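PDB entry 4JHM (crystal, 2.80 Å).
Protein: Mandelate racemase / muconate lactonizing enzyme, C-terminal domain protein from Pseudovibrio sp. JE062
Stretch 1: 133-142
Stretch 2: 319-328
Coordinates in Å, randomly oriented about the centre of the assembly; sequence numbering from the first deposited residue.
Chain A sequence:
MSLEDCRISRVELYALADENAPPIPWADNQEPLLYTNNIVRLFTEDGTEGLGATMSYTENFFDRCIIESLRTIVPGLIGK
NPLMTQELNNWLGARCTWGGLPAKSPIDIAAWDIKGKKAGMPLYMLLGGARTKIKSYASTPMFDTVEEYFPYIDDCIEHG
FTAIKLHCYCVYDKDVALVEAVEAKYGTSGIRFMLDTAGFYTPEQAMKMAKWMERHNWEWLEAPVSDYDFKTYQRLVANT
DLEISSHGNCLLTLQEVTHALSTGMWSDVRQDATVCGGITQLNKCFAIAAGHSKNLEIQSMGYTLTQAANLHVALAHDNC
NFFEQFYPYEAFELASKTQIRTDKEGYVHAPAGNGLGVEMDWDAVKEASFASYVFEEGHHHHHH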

# COMPACT_ATOMS: atom_id res chain seq x y z
N LYS A 133 -23.14 -19.24 31.08
CA LYS A 133 -23.49 -17.90 31.56
C LYS A 133 -22.47 -16.88 31.08
O LYS A 133 -21.40 -17.25 30.60
CB LYS A 133 -23.56 -17.88 33.09
CG LYS A 133 -22.22 -18.09 33.78
CD LYS A 133 -22.35 -17.93 35.29
CE LYS A 133 -21.02 -18.16 35.99
NZ LYS A 133 -21.17 -18.18 37.47
N ILE A 134 -22.79 -15.59 31.21
CA ILE A 134 -21.89 -14.53 30.75
C ILE A 134 -22.19 -13.16 31.38
O ILE A 134 -23.34 -12.86 31.70
CB ILE A 134 -21.96 -14.39 29.22
CG1 ILE A 134 -21.15 -13.18 28.75
CG2 ILE A 134 -23.40 -14.25 28.77
CD1 ILE A 134 -21.25 -12.93 27.26
N LYS A 135 -21.15 -12.35 31.56
CA LYS A 135 -21.30 -10.99 32.09
C LYS A 135 -22.23 -10.17 31.22
O LYS A 135 -22.05 -10.11 30.01
CB LYS A 135 -19.94 -10.28 32.14
CG LYS A 135 -19.03 -10.72 33.27
CD LYS A 135 -19.15 -9.80 34.46
CE LYS A 135 -18.68 -10.49 35.73
NZ LYS A 135 -17.29 -11.01 35.60
N SER A 136 -23.22 -9.52 31.84
CA SER A 136 -24.10 -8.61 31.13
C SER A 136 -23.76 -7.16 31.47
O SER A 136 -23.07 -6.88 32.44
CB SER A 136 -25.55 -8.88 31.50
OG SER A 136 -25.78 -8.69 32.89
N TYR A 137 -24.24 -6.23 30.64
CA TYR A 137 -24.24 -4.82 31.01
C TYR A 137 -25.65 -4.26 30.90
O TYR A 137 -26.43 -4.66 30.04
CB TYR A 137 -23.26 -4.02 30.14
CG TYR A 137 -23.59 -3.99 28.66
CD1 TYR A 137 -24.49 -3.07 28.14
CD2 TYR A 137 -22.98 -4.88 27.78
CE1 TYR A 137 -24.79 -3.05 26.79
CE2 TYR A 137 -23.26 -4.86 26.43
CZ TYR A 137 -24.17 -3.94 25.93
OH TYR A 137 -24.46 -3.93 24.59
N ALA A 138 -25.98 -3.33 31.79
CA ALA A 138 -27.26 -2.64 31.73
C ALA A 138 -27.20 -1.60 30.62
O ALA A 138 -26.38 -0.68 30.66
CB ALA A 138 -27.57 -1.99 33.07
N SER A 139 -28.07 -1.75 29.62
CA SER A 139 -28.13 -0.80 28.52
C SER A 139 -29.21 0.21 28.85
O SER A 139 -30.40 -0.12 28.84
CB SER A 139 -28.44 -1.53 27.22
OG SER A 139 -27.87 -0.85 26.11
N THR A 140 -28.81 1.44 29.15
CA THR A 140 -29.68 2.39 29.83
C THR A 140 -30.53 3.23 28.88
O THR A 140 -30.18 3.39 27.72
CB THR A 140 -28.87 3.36 30.71
OG1 THR A 140 -28.42 4.47 29.91
CG2 THR A 140 -27.67 2.66 31.31
N PRO A 141 -31.64 3.78 29.40
CA PRO A 141 -32.41 4.77 28.65
C PRO A 141 -31.76 6.14 28.75
O PRO A 141 -30.79 6.32 29.50
CB PRO A 141 -33.75 4.77 29.38
CG PRO A 141 -33.41 4.43 30.79
CD PRO A 141 -32.23 3.50 30.72
N MSE A 142 -32.28 7.10 28.00
CA MSE A 142 -31.76 8.45 28.02
C MSE A 142 -32.60 9.30 28.92
O MSE A 142 -33.83 9.32 28.80
CB MSE A 142 -31.75 8.95 26.58
CG MSE A 142 -32.10 10.43 26.42
SE MSE A 142 -32.21 10.82 24.50
CE MSE A 142 -31.54 12.66 24.60
N ASN A 319 -15.34 -15.67 22.09
CA ASN A 319 -15.02 -14.31 21.67
C ASN A 319 -16.22 -13.36 21.74
O ASN A 319 -16.85 -13.05 20.73
CB ASN A 319 -14.40 -14.30 20.27
CG ASN A 319 -15.25 -15.02 19.23
OD1 ASN A 319 -16.05 -15.90 19.55
ND2 ASN A 319 -15.07 -14.65 17.97
N CYS A 320 -16.52 -12.92 22.96
CA CYS A 320 -17.58 -11.95 23.25
C CYS A 320 -17.57 -11.82 24.76
O CYS A 320 -17.54 -12.83 25.46
CB CYS A 320 -18.95 -12.43 22.75
SG CYS A 320 -20.38 -11.47 23.37
N ASN A 321 -17.59 -10.59 25.27
CA ASN A 321 -17.47 -10.36 26.71
C ASN A 321 -18.79 -10.13 27.42
O ASN A 321 -18.91 -10.42 28.61
CB ASN A 321 -16.58 -9.15 27.00
CG ASN A 321 -15.15 -9.35 26.55
OD1 ASN A 321 -14.59 -10.44 26.67
ND2 ASN A 321 -14.55 -8.29 26.03
N PHE A 322 -19.78 -9.58 26.72
CA PHE A 322 -21.03 -9.21 27.39
C PHE A 322 -22.32 -9.60 26.66
O PHE A 322 -22.33 -9.88 25.46
CB PHE A 322 -21.07 -7.70 27.63
CG PHE A 322 -19.94 -7.18 28.47
CD1 PHE A 322 -19.98 -7.28 29.85
CD2 PHE A 322 -18.84 -6.59 27.87
CE1 PHE A 322 -18.94 -6.80 30.62
CE2 PHE A 322 -17.79 -6.11 28.64
CZ PHE A 322 -17.84 -6.21 30.02
N PHE A 323 -23.40 -9.61 27.42
CA PHE A 323 -24.75 -9.76 26.91
C PHE A 323 -25.48 -8.47 27.23
O PHE A 323 -25.56 -8.07 28.39
CB PHE A 323 -25.46 -10.94 27.60
CG PHE A 323 -26.95 -10.90 27.49
CD1 PHE A 323 -27.71 -10.24 28.44
CD2 PHE A 323 -27.60 -11.54 26.44
CE1 PHE A 323 -29.10 -10.22 28.34
CE2 PHE A 323 -28.98 -11.52 26.35
CZ PHE A 323 -29.73 -10.86 27.30
N GLU A 324 -25.98 -7.80 26.19
CA GLU A 324 -26.68 -6.54 26.37
C GLU A 324 -28.01 -6.79 27.09
O GLU A 324 -28.88 -7.49 26.58
CB GLU A 324 -26.90 -5.86 25.03
CG GLU A 324 -27.62 -4.53 25.11
CD GLU A 324 -27.56 -3.74 23.82
OE1 GLU A 324 -27.67 -2.50 23.89
OE2 GLU A 324 -27.40 -4.36 22.74
N GLN A 325 -28.15 -6.21 28.27
CA GLN A 325 -29.37 -6.34 29.05
C GLN A 325 -29.97 -4.97 29.32
O GLN A 325 -29.46 -4.22 30.15
CB GLN A 325 -29.09 -7.04 30.38
CG GLN A 325 -30.31 -7.16 31.28
CD GLN A 325 -31.25 -8.26 30.85
OE1 GLN A 325 -32.28 -8.01 30.23
NE2 GLN A 325 -30.88 -9.50 31.15
N PHE A 326 -31.05 -4.65 28.61
CA PHE A 326 -31.75 -3.41 28.88
C PHE A 326 -32.43 -3.49 30.24
O PHE A 326 -33.08 -4.49 30.56
CB PHE A 326 -32.77 -3.10 27.79
CG PHE A 326 -33.48 -1.80 27.99
CD1 PHE A 326 -32.95 -0.63 27.46
CD2 PHE A 326 -34.64 -1.73 28.74
CE1 PHE A 326 -33.59 0.59 27.66
CE2 PHE A 326 -35.29 -0.53 28.94
CZ PHE A 326 -34.76 0.64 28.40
N TYR A 327 -32.28 -2.44 31.03
CA TYR A 327 -32.79 -2.40 32.39
C TYR A 327 -33.55 -1.08 32.54
O TYR A 327 -33.00 -0.03 32.21
CB TYR A 327 -31.61 -2.49 33.37
CG TYR A 327 -31.98 -2.70 34.82
CD1 TYR A 327 -32.74 -3.79 35.21
CD2 TYR A 327 -31.53 -1.83 35.81
CE1 TYR A 327 -33.08 -4.00 36.53
CE2 TYR A 327 -31.86 -2.03 37.14
CZ TYR A 327 -32.63 -3.11 37.50
OH TYR A 327 -32.96 -3.31 38.82
N PRO A 328 -34.81 -1.13 33.00
CA PRO A 328 -35.60 -2.27 33.49
C PRO A 328 -35.91 -3.33 32.43
O PRO A 328 -35.68 -3.10 31.25
CB PRO A 328 -36.91 -1.62 33.98
CG PRO A 328 -36.67 -0.15 33.99
CD PRO A 328 -35.62 0.10 32.96

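The two stretches, at least 185 residues apart in sequence wherever they touch, pair as neighbouring parallel β-strands and bury 751 Å² between them. Four backbone hydrogen bonds hold the pairing. Phe-323 N donates to Lys-135 O (3.0 Å), Tyr-137 N to Phe-323 O (3.2 Å), Gln-325 N to Tyr-137 O (2.9 Å) and Ser-139 N to Gln-325 O (2.9 Å). Phe-323 and Gln-325 thus each bond through both amide and carbonyl to residues flanking their register partners, Ser-136 and Ala-138, the usual parallel pattern. Some of these carbonyls also receive CA-H...O contacts: Phe-322 CA lies 3.0 Å from Lys-135 O, and Ala-138 CA 3.1 Å from Gln-325 O.

One hydrogen bond joins side chains across the strands, from Ser-139 OG to Glu-324 OE1 (2.8 Å). Both CB atoms point to the same face of the sheet, which Tyr-137 shares, so the hydroxyl can reach the carboxylate of Glu-324, the register partner of Tyr-137, two residues before Ser-139.

Tyr-137 provides the main aromatic contact. Its chi1 of 63° (p) brings the ring back over the adjacent strand, where Glu-324 CA sits over one face, 3.9 Å from the ring centroid and 22° off the normal, a CH-pi contact. Phe-322 CB packs at the edge of the same ring, 3.4 Å from Tyr-137 CD2.

Apolar packing extends the contact at both ends. Ile-134, its CB directed toward the other stretch, places CD1 4.2 Å from Cys-320 SG and CG2 4.1 Å from Phe-323 CB. On the face bearing Ser-136 and Gln-325, Ser-136 CB approaches the edge of the Phe-323 ring, 4.0 Å from CD1 of Phe-323. Farther along, Ala-138 CB meets Tyr-327 CB at 4.1 Å, while Pro-141 CB lies 4.4 Å from Phe-326 CZ, carrying side-chain packing beyond the last of the backbone hydrogen bonds.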